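Local coordinates for probable spore coat polysaccharide biosynthesis protein E (PDB 3G8R) that probably makes a phosphorylated sialic acid, as an N-acylneuraminate-9-phosphate synthase-like enzyme whose barrel domain binds zinc, at residues 20-31 / 83-92. Residues are numbered along the deposited sequence; the frame is centred on the assembly and turned at random.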
loop_
_atom_site.group_PDB
_atom_site.type_symbol
_atom_site.label_atom_id
_atom_site.label_comp_id
_atom_site.label_asym_id
_atom_site.label_seq_id
_atom_site.Cartn_x
_atom_site.Cartn_y
_atom_site.Cartn_z
ATOM N N VAL A 20 -38.628 6.953 2.828
ATOM C CA VAL A 20 -37.871 8.204 2.990
ATOM C C VAL A 20 -37.486 8.584 4.421
ATOM O O VAL A 20 -36.351 8.967 4.671
ATOM C CB VAL A 20 -38.600 9.409 2.378
ATOM C CG1 VAL A 20 -37.941 10.738 2.837
ATOM C CG2 VAL A 20 -38.615 9.305 0.877
ATOM N N GLU A 21 -38.447 8.544 5.338
ATOM C CA GLU A 21 -38.176 8.734 6.754
ATOM C C GLU A 21 -36.917 7.914 7.067
ATOM O O GLU A 21 -35.927 8.436 7.618
ATOM C CB GLU A 21 -39.367 8.193 7.549
ATOM C CG GLU A 21 -39.952 9.102 8.621
ATOM C CD GLU A 21 -41.338 8.615 9.095
ATOM O OE1 GLU A 21 -41.411 7.629 9.869
ATOM O OE2 GLU A 21 -42.358 9.221 8.686
ATOM N N HIS A 22 -36.954 6.636 6.687
ATOM C CA HIS A 22 -35.795 5.746 6.823
ATOM C C HIS A 22 -34.877 5.971 5.642
ATOM O O HIS A 22 -35.183 5.594 4.527
ATOM C CB HIS A 22 -36.244 4.281 6.842
ATOM C CG HIS A 22 -35.125 3.315 7.066
ATOM N ND1 HIS A 22 -34.518 2.626 6.035
ATOM C CD2 HIS A 22 -34.486 2.944 8.201
ATOM C CE1 HIS A 22 -33.555 1.868 6.530
ATOM N NE2 HIS A 22 -33.520 2.037 7.842
ATOM N N GLY A 23 -33.751 6.597 5.852
ATOM C CA GLY A 23 -33.053 7.095 4.690
ATOM C C GLY A 23 -32.729 8.509 5.051
ATOM O O GLY A 23 -31.609 8.970 4.858
ATOM N N VAL A 24 -33.697 9.198 5.629
ATOM C CA VAL A 24 -33.348 10.389 6.394
ATOM C C VAL A 24 -32.646 9.960 7.700
ATOM O O VAL A 24 -31.577 10.477 8.033
ATOM C CB VAL A 24 -34.564 11.303 6.610
ATOM C CG1 VAL A 24 -34.349 12.229 7.791
ATOM C CG2 VAL A 24 -34.810 12.101 5.357
ATOM N N ALA A 25 -33.216 8.973 8.396
ATOM C CA ALA A 25 -32.642 8.493 9.668
ATOM C C ALA A 25 -31.265 7.840 9.493
ATOM O O ALA A 25 -30.514 7.649 10.464
ATOM C CB ALA A 25 -33.598 7.541 10.366
ATOM N N LEU A 26 -30.952 7.530 8.245
ATOM C CA LEU A 26 -29.746 6.873 7.905
ATOM C C LEU A 26 -28.672 7.860 7.518
ATOM O O LEU A 26 -27.512 7.643 7.856
ATOM C CB LEU A 26 -29.994 5.950 6.729
ATOM C CG LEU A 26 -28.714 5.549 5.995
ATOM C CD1 LEU A 26 -27.862 4.589 6.848
ATOM C CD2 LEU A 26 -29.060 4.959 4.645
ATOM N N ILE A 27 -29.019 8.903 6.763
ATOM C CA ILE A 27 -28.076 9.985 6.493
ATOM C C ILE A 27 -27.581 10.548 7.818
ATOM O O ILE A 27 -26.365 10.703 8.021
ATOM C CB ILE A 27 -28.719 11.115 5.707
ATOM C CG1 ILE A 27 -28.679 10.805 4.216
ATOM C CG2 ILE A 27 -28.038 12.455 6.004
ATOM C CD1 ILE A 27 -29.928 11.318 3.433
ATOM N N ARG A 28 -28.526 10.814 8.726
ATOM C CA ARG A 28 -28.225 11.495 9.982
ATOM C C ARG A 28 -27.339 10.660 10.882
ATOM O O ARG A 28 -26.574 11.199 11.652
ATOM C CB ARG A 28 -29.515 11.868 10.735
ATOM C CG ARG A 28 -30.318 12.965 10.095
ATOM C CD ARG A 28 -31.705 13.050 10.705
ATOM N NE ARG A 28 -32.520 14.043 10.005
ATOM C CZ ARG A 28 -33.750 14.441 10.351
ATOM N NH1 ARG A 28 -34.369 13.940 11.422
ATOM N NH2 ARG A 28 -34.370 15.354 9.606
ATOM N N ALA A 29 -27.457 9.344 10.810
ATOM C CA ALA A 29 -26.589 8.491 11.614
ATOM C C ALA A 29 -25.208 8.445 10.967
ATOM O O ALA A 29 -24.185 8.568 11.646
ATOM C CB ALA A 29 -27.177 7.097 11.777
ATOM N N ILE A 30 -25.167 8.325 9.649
ATOM C CA ILE A 30 -23.892 8.436 9.000
ATOM C C ILE A 30 -23.209 9.761 9.332
ATOM O O ILE A 30 -22.013 9.748 9.602
ATOM C CB ILE A 30 -23.941 8.127 7.499
ATOM C CG1 ILE A 30 -24.408 6.685 7.254
ATOM C CG2 ILE A 30 -22.578 8.322 6.850
ATOM C CD1 ILE A 30 -23.737 5.591 8.079
ATOM N N ARG A 31 -23.924 10.890 9.395
ATOM C CA ARG A 31 -23.217 12.121 9.805
ATOM C C ARG A 31 -22.616 11.990 11.187
ATOM O O ARG A 31 -21.484 12.421 11.388
ATOM C CB ARG A 31 -24.010 13.419 9.724
ATOM C CG ARG A 31 -23.108 14.574 10.158
ATOM C CD ARG A 31 -23.509 15.917 9.627
ATOM N NE ARG A 31 -24.417 16.634 10.537
ATOM C CZ ARG A 31 -24.083 17.698 11.276
ATOM N NH1 ARG A 31 -22.852 18.209 11.224
ATOM N NH2 ARG A 31 -24.988 18.258 12.069
ATOM N N LEU A 83 -34.375 13.472 -0.333
ATOM C CA LEU A 83 -33.163 12.874 0.239
ATOM C C LEU A 83 -31.952 13.716 -0.083
ATOM O O LEU A 83 -31.128 13.982 0.788
ATOM C CB LEU A 83 -32.967 11.430 -0.231
ATOM C CG LEU A 83 -33.941 10.465 0.437
ATOM C CD1 LEU A 83 -33.851 9.085 -0.185
ATOM C CD2 LEU A 83 -33.738 10.421 1.960
ATOM N N VAL A 84 -31.857 14.174 -1.323
ATOM C CA VAL A 84 -30.826 15.130 -1.672
ATOM C C VAL A 84 -30.861 16.304 -0.706
ATOM O O VAL A 84 -29.820 16.800 -0.269
ATOM C CB VAL A 84 -31.026 15.658 -3.091
ATOM C CG1 VAL A 84 -30.036 16.794 -3.393
ATOM C CG2 VAL A 84 -30.916 14.511 -4.102
ATOM N N ALA A 85 -32.069 16.727 -0.361
ATOM C CA ALA A 85 -32.242 17.877 0.472
ATOM C C ALA A 85 -31.510 17.659 1.787
ATOM O O ALA A 85 -30.648 18.467 2.150
ATOM C CB ALA A 85 -33.693 18.135 0.676
ATOM N N GLU A 86 -31.809 16.555 2.472
ATOM C CA GLU A 86 -31.071 16.173 3.677
ATOM C C GLU A 86 -29.577 15.989 3.388
ATOM O O GLU A 86 -28.755 16.676 3.997
ATOM C CB GLU A 86 -31.630 14.905 4.329
ATOM C CG GLU A 86 -32.825 15.112 5.270
ATOM C CD GLU A 86 -32.504 15.807 6.619
ATOM O OE1 GLU A 86 -31.615 15.321 7.361
ATOM O OE2 GLU A 86 -33.188 16.823 6.942
HETATM N N MSE A 87 -29.215 15.098 2.462
HETATM C CA MSE A 87 -27.805 14.942 2.103
HETATM C C MSE A 87 -27.082 16.275 2.249
HETATM O O MSE A 87 -26.154 16.404 3.038
HETATM C CB MSE A 87 -27.639 14.443 0.669
HETATM C CG MSE A 87 -27.775 12.970 0.550
HETATM SE SE MSE A 87 -27.949 12.255 -1.109
HETATM C CE MSE A 87 -28.489 10.704 -0.461
ATOM N N LYS A 88 -27.540 17.272 1.496
ATOM C CA LYS A 88 -26.902 18.581 1.470
ATOM C C LYS A 88 -27.048 19.297 2.791
ATOM O O LYS A 88 -26.096 19.909 3.269
ATOM C CB LYS A 88 -27.453 19.417 0.322
ATOM C CG LYS A 88 -27.149 18.820 -1.056
ATOM C CD LYS A 88 -28.025 19.430 -2.132
ATOM C CE LYS A 88 -27.234 19.643 -3.425
ATOM N NZ LYS A 88 -27.903 20.619 -4.337
ATOM N N ALA A 89 -28.228 19.190 3.394
ATOM C CA ALA A 89 -28.449 19.731 4.728
ATOM C C ALA A 89 -27.347 19.361 5.722
ATOM O O ALA A 89 -26.940 20.194 6.525
ATOM C CB ALA A 89 -29.765 19.284 5.247
ATOM N N ASN A 90 -26.848 18.125 5.648
ATOM C CA ASN A 90 -25.840 17.624 6.585
ATOM C C ASN A 90 -24.406 17.890 6.111
ATOM O O ASN A 90 -23.437 17.643 6.833
ATOM C CB ASN A 90 -26.031 16.125 6.846
ATOM C CG ASN A 90 -27.358 15.800 7.517
ATOM O OD1 ASN A 90 -27.402 15.500 8.702
ATOM N ND2 ASN A 90 -28.438 15.834 6.753
ATOM N N GLY A 91 -24.256 18.386 4.891
ATOM C CA GLY A 91 -22.935 18.762 4.423
ATOM C C GLY A 91 -22.325 17.684 3.565
ATOM O O GLY A 91 -21.099 17.593 3.438
ATOM N N PHE A 92 -23.163 16.876 2.945
ATOM C CA PHE A 92 -22.640 15.868 2.057
ATOM C C PHE A 92 -22.671 16.369 0.653
ATOM O O PHE A 92 -23.660 16.952 0.237
ATOM C CB PHE A 92 -23.483 14.611 2.152
ATOM C CG PHE A 92 -23.330 13.889 3.453
ATOM C CD1 PHE A 92 -22.116 13.306 3.794
ATOM C CD2 PHE A 92 -24.396 13.781 4.330
ATOM C CE1 PHE A 92 -21.968 12.624 4.976
ATOM C CE2 PHE A 92 -24.254 13.100 5.532
ATOM C CZ PHE A 92 -23.047 12.530 5.864
#
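Val-20 and Val-24 open the contact against Leu-83, where two outer helices of the TIM barrel, 21-33 and 77-89, run side by side, the axes of their short segments 9.8 Å apart at closest approach and crossing at -15°. Leu-83 lays CD2 over the backbone at Gly-23 and reaches Val-24 CG2 at 3.9 Å. The same methyl of Val-24 also meets Glu-86 CG, at 3.6 Å. One turn on, buried Ile-27 divides its work. CD1 lies among Leu-83, Glu-86 and the CG of Met-87 (a selenomethionine), whereas CG2, anti to the backbone N, turns to the Asn-90 amide and Phe-92 CE2. Beneath this layer Met-87 and Phe-92 rest on strand 40-47 of the barrel wall. Arg-28, extended from CG to NE, forms a salt bridge with Glu-86, the guanidinium and carboxylate planes 64° apart; NH2 adds a weak bond to OE2. Arg-31 then packs CD against Asn-90 O at 3.3 Å and brings its CA to the edge of the Phe-92 ring, just past the Schellman motif at Gly-91. Glu-86 OE1 is gripped from opposite faces of its carboxylate, by Arg-28 NE at 3.1 Å and by Asn-90 ND2 at 3.3 Å.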